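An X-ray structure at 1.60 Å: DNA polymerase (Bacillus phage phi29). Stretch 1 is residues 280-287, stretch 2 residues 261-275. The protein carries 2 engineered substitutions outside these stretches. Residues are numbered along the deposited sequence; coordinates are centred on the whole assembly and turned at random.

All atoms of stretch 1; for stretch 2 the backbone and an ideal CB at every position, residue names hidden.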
# COMPACT_ATOMS: atom_id res chain seq x y z
N ASP F 280 33.33 8.03 -9.25
CA ASP F 280 32.37 8.34 -10.30
C ASP F 280 31.18 7.38 -10.34
O ASP F 280 30.14 7.70 -10.93
CB ASP F 280 33.05 8.34 -11.66
CG ASP F 280 34.04 9.47 -11.81
OD1 ASP F 280 33.94 10.47 -11.07
OD2 ASP F 280 34.91 9.37 -12.68
N TYR F 281 31.35 6.19 -9.76
CA TYR F 281 30.28 5.20 -9.58
C TYR F 281 30.27 4.78 -8.11
O TYR F 281 30.65 3.65 -7.78
CB TYR F 281 30.49 3.97 -10.47
CG TYR F 281 30.30 4.22 -11.95
CD1 TYR F 281 31.26 4.87 -12.68
CD2 TYR F 281 29.17 3.79 -12.61
CE1 TYR F 281 31.10 5.13 -14.02
CE2 TYR F 281 29.00 4.02 -13.97
CZ TYR F 281 29.97 4.70 -14.67
OH TYR F 281 29.84 4.95 -16.04
N PRO F 282 29.90 5.72 -7.22
CA PRO F 282 30.11 5.59 -5.77
C PRO F 282 29.08 4.72 -5.00
O PRO F 282 29.28 4.47 -3.78
CB PRO F 282 30.05 7.03 -5.29
CG PRO F 282 29.05 7.65 -6.19
CD PRO F 282 29.33 7.04 -7.55
N LEU F 283 28.02 4.29 -5.68
CA LEU F 283 27.02 3.39 -5.11
C LEU F 283 27.13 2.04 -5.79
O LEU F 283 27.47 1.94 -6.96
CB LEU F 283 25.59 3.92 -5.30
CG LEU F 283 25.24 5.25 -4.65
CD1 LEU F 283 23.79 5.61 -4.92
CD2 LEU F 283 25.53 5.26 -3.13
N HIS F 284 26.79 0.98 -5.07
CA HIS F 284 26.84 -0.33 -5.69
C HIS F 284 25.89 -1.31 -5.03
O HIS F 284 25.43 -1.08 -3.93
CB HIS F 284 28.27 -0.91 -5.74
CG HIS F 284 28.81 -1.41 -4.42
ND1 HIS F 284 29.36 -0.58 -3.47
CD2 HIS F 284 28.97 -2.67 -3.96
CE1 HIS F 284 29.77 -1.31 -2.44
NE2 HIS F 284 29.55 -2.58 -2.71
N ILE F 285 25.64 -2.39 -5.75
CA ILE F 285 24.93 -3.58 -5.24
C ILE F 285 25.94 -4.71 -5.34
O ILE F 285 26.52 -4.91 -6.40
CB ILE F 285 23.64 -3.86 -6.04
CG1 ILE F 285 22.59 -2.78 -5.76
CG2 ILE F 285 23.05 -5.26 -5.67
CD1 ILE F 285 21.38 -2.80 -6.70
N GLN F 286 26.14 -5.41 -4.23
CA GLN F 286 27.14 -6.49 -4.12
C GLN F 286 26.39 -7.81 -3.92
O GLN F 286 25.58 -7.91 -3.01
CB GLN F 286 28.06 -6.23 -2.94
CG GLN F 286 29.14 -7.29 -2.69
CD GLN F 286 30.24 -7.26 -3.75
OE1 GLN F 286 31.00 -6.28 -3.87
NE2 GLN F 286 30.35 -8.35 -4.51
N HIS F 287 26.67 -8.79 -4.78
CA HIS F 287 26.26 -10.17 -4.55
C HIS F 287 27.33 -10.80 -3.67
O HIS F 287 28.51 -10.85 -4.05
CB HIS F 287 26.14 -10.93 -5.88
CG HIS F 287 25.61 -12.34 -5.75
ND1 HIS F 287 25.68 -13.24 -6.79
CD2 HIS F 287 25.02 -13.00 -4.72
CE1 HIS F 287 25.15 -14.39 -6.41
NE2 HIS F 287 24.74 -14.27 -5.16
N UNK F 261 19.39 12.24 0.07
CA UNK F 261 20.39 11.18 -0.01
C UNK F 261 21.04 11.03 -1.37
O UNK F 261 20.48 11.42 -2.38
CB UNK F 261 19.75 9.85 0.38
N UNK F 262 22.24 10.48 -1.37
CA UNK F 262 22.93 10.11 -2.60
C UNK F 262 22.20 8.93 -3.24
O UNK F 262 22.10 7.86 -2.64
CB UNK F 262 24.40 9.76 -2.33
N UNK F 263 21.73 9.12 -4.47
CA UNK F 263 20.89 8.13 -5.14
C UNK F 263 21.41 7.81 -6.54
O UNK F 263 22.03 8.66 -7.20
CB UNK F 263 19.45 8.63 -5.22
N UNK F 264 21.16 6.59 -7.02
CA UNK F 264 21.75 6.13 -8.27
C UNK F 264 21.04 6.63 -9.52
O UNK F 264 19.82 6.83 -9.52
CB UNK F 264 21.77 4.60 -8.29
N UNK F 265 21.80 6.77 -10.60
CA UNK F 265 21.23 7.01 -11.92
C UNK F 265 22.15 6.44 -13.01
O UNK F 265 23.30 6.01 -12.73
CB UNK F 265 21.00 8.51 -12.14
N UNK F 266 21.63 6.44 -14.23
CA UNK F 266 22.41 6.03 -15.39
C UNK F 266 22.61 4.56 -15.60
O UNK F 266 22.04 3.72 -14.87
CB UNK F 266 23.79 6.68 -15.31
N UNK F 267 23.43 4.23 -16.59
CA UNK F 267 23.69 2.84 -16.94
C UNK F 267 24.67 2.29 -15.93
O UNK F 267 25.73 2.87 -15.71
CB UNK F 267 24.23 2.70 -18.37
N UNK F 268 24.34 1.16 -15.30
CA UNK F 268 25.30 0.58 -14.39
C UNK F 268 26.50 -0.05 -15.10
O UNK F 268 26.43 -0.34 -16.30
CB UNK F 268 24.60 -0.47 -13.52
N UNK F 269 27.57 -0.26 -14.34
CA UNK F 269 28.69 -1.07 -14.78
C UNK F 269 28.74 -2.35 -13.94
O UNK F 269 28.69 -2.30 -12.71
CB UNK F 269 30.00 -0.29 -14.67
N UNK F 270 28.81 -3.48 -14.62
CA UNK F 270 28.91 -4.78 -13.95
C UNK F 270 30.37 -5.03 -13.58
O UNK F 270 31.30 -4.71 -14.36
CB UNK F 270 28.37 -5.90 -14.84
N UNK F 271 30.59 -5.66 -12.41
CA UNK F 271 31.93 -6.09 -12.00
C UNK F 271 31.87 -7.49 -11.42
O UNK F 271 30.83 -7.91 -10.93
CB UNK F 271 32.53 -5.12 -10.98
N UNK F 272 32.99 -8.21 -11.50
CA UNK F 272 33.13 -9.51 -10.82
C UNK F 272 33.85 -9.29 -9.50
O UNK F 272 34.62 -8.34 -9.34
CB UNK F 272 33.89 -10.52 -11.69
N UNK F 273 33.59 -10.17 -8.53
CA UNK F 273 34.24 -10.08 -7.25
C UNK F 273 33.75 -8.94 -6.40
O UNK F 273 32.57 -8.59 -6.47
CB UNK F 273 35.75 -9.95 -7.45
N UNK F 274 34.65 -8.41 -5.57
CA UNK F 274 34.34 -7.34 -4.63
C UNK F 274 34.47 -5.97 -5.29
O UNK F 274 35.46 -5.71 -5.98
CB UNK F 274 35.26 -7.43 -3.41
N UNK F 275 33.47 -5.11 -5.07
CA UNK F 275 33.49 -3.72 -5.55
C UNK F 275 34.79 -3.02 -5.14
O UNK F 275 35.22 -3.13 -3.99
CB UNK F 275 32.29 -2.95 -5.01

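Position 261 has nothing of stretch 1 within 5.5 Å of its ideal CB, so its identity stays open; it is Arg 261. At 262 the CB points toward stretch 1 and lies 4.7 Å from Leu 283 CD2, with Pro 282 nearby. An aliphatic side chain of medium size would suit. Leu 262 fills the place, its CD2 reaching Leu 283 CD2 at 3.9 Å and Pro 282 CG at 4.2 Å.

The CB of 263 points away; the residue is Leu 263. At 264 the CB points sideways, 4.1 Å from Leu 283 CD1, and a phi of -80° admits proline among other small apolar residues. Pro 264 sets its CD 3.8 Å from Leu 283 CD1.

Position 265 is out of reach and holds Tyr 265. At 266, where the chain turns a corner, phi of 77° favours glycine, and Gly 266 is found. At 267 the CB points sideways with nothing of stretch 1 within 5.5 Å, so many side chains would do; Glu 267 leads its end away, while its O accepts a 2.7 Å hydrogen bond from the O of a water that also bonds Tyr 281 OH at 2.7 Å. At 268 the CB points away, and Pro 268 makes no contact.

At 269 the CB points toward stretch 1, 4.5 Å from Tyr 281 CE2. An aliphatic chain could lie on that ring, and Ile 269 does: its CD1 sits over one face, 3.3 Å from Tyr 281 CZ, a CH-pi contact.

Position 270 is out of reach, so its type is left open; it is Val 270. Position 271 points toward stretch 1, but its ideal CB has no neighbour within 5.5 Å, so only a long side chain could bridge the gap. Phe 271 does so, bringing CZ to 4.1 Å from His 284 CD2 and its ring edge, at CE1, to 3.7 Å from Gln 286 OE1.

Position 272 points away and is Glu 272. At 273, phi of 73° again favours glycine; the O of Gly 273 accepts a nearly straight hydrogen bond from Gln 286 NE2 at 3.0 Å. At 274 the CB points away, though 4.4 Å from Gln 286 OE1; a long polar chain is one of several that suit, and the residue is Lys 274.

At 275 the CB lies a tight 3.5 Å from His 284 CD2, and the imidazole face invites a flat ring, while the carbonyl Tyr 281 O would reward a donor. Phenylalanine could stack; tyrosine can do both. Tyr 275 forms an offset stack with His 284, and its OH donates to Tyr 281 O at 2.7 Å. Its backbone N donates to Gln 286 OE1 at 3.0 Å, so one amide side chain ties down two backbone groups.

Stretch 2, residues 261-275: RLLPYGEPIVFEGKY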
# COMPACT_ATOMS: atom_id res chain seq x y z
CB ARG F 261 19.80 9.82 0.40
CG ARG F 261 19.23 9.79 1.80
CD ARG F 261 20.28 9.84 2.88
NE ARG F 261 19.71 9.43 4.16
CZ ARG F 261 20.36 9.38 5.31
NH1 ARG F 261 21.64 9.74 5.38
NH2 ARG F 261 19.73 8.96 6.40
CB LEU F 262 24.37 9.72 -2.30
CG LEU F 262 25.29 9.50 -3.49
CD1 LEU F 262 25.50 10.80 -4.31
CD2 LEU F 262 26.63 8.95 -2.99
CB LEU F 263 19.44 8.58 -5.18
CG LEU F 263 18.73 8.77 -3.84
CD1 LEU F 263 17.39 9.49 -3.98
CD2 LEU F 263 18.57 7.39 -3.18
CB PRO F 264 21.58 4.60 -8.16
CG PRO F 264 20.30 4.47 -7.46
CD PRO F 264 20.34 5.52 -6.40
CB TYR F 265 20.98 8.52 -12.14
CG TYR F 265 22.23 9.31 -12.40
CD1 TYR F 265 22.65 9.57 -13.70
CD2 TYR F 265 22.99 9.80 -11.36
CE1 TYR F 265 23.81 10.28 -13.95
CE2 TYR F 265 24.18 10.54 -11.61
CZ TYR F 265 24.57 10.74 -12.90
OH TYR F 265 25.73 11.48 -13.16
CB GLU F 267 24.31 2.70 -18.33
CG GLU F 267 24.40 1.25 -18.82
CD GLU F 267 23.02 0.58 -19.06
OE1 GLU F 267 22.11 1.28 -19.53
OE2 GLU F 267 22.87 -0.65 -18.79
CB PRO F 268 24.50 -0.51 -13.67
CG PRO F 268 23.47 -0.89 -14.62
CD PRO F 268 23.08 0.39 -15.33
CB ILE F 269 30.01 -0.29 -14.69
CG1 ILE F 269 29.99 0.88 -15.67
CG2 ILE F 269 31.20 -1.21 -14.97
CD1 ILE F 269 31.23 1.75 -15.60
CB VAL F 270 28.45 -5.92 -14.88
CG1 VAL F 270 28.70 -7.29 -14.25
CG2 VAL F 270 27.00 -5.74 -15.25
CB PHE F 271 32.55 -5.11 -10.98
CG PHE F 271 31.74 -4.93 -9.73
CD1 PHE F 271 31.89 -5.79 -8.64
CD2 PHE F 271 30.84 -3.89 -9.62
CE1 PHE F 271 31.14 -5.62 -7.49
CE2 PHE F 271 30.10 -3.70 -8.47
CZ PHE F 271 30.23 -4.56 -7.42
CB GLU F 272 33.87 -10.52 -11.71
CG GLU F 272 33.13 -10.89 -13.00
CD GLU F 272 31.71 -11.43 -12.78
OE1 GLU F 272 31.57 -12.59 -12.32
OE2 GLU F 272 30.73 -10.70 -13.08
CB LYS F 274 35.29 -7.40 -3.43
CG LYS F 274 34.95 -6.47 -2.27
CD LYS F 274 36.01 -6.59 -1.17
CE LYS F 274 35.63 -5.90 0.11
NZ LYS F 274 35.82 -4.43 0.05
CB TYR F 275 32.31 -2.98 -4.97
CG TYR F 275 32.28 -1.49 -5.19
CD1 TYR F 275 31.89 -0.95 -6.41
CD2 TYR F 275 32.57 -0.63 -4.15
CE1 TYR F 275 31.84 0.41 -6.61
CE2 TYR F 275 32.53 0.74 -4.33
CZ TYR F 275 32.15 1.26 -5.56
OH TYR F 275 32.08 2.63 -5.75
O HOH W 1 27.57 4.09 -17.26
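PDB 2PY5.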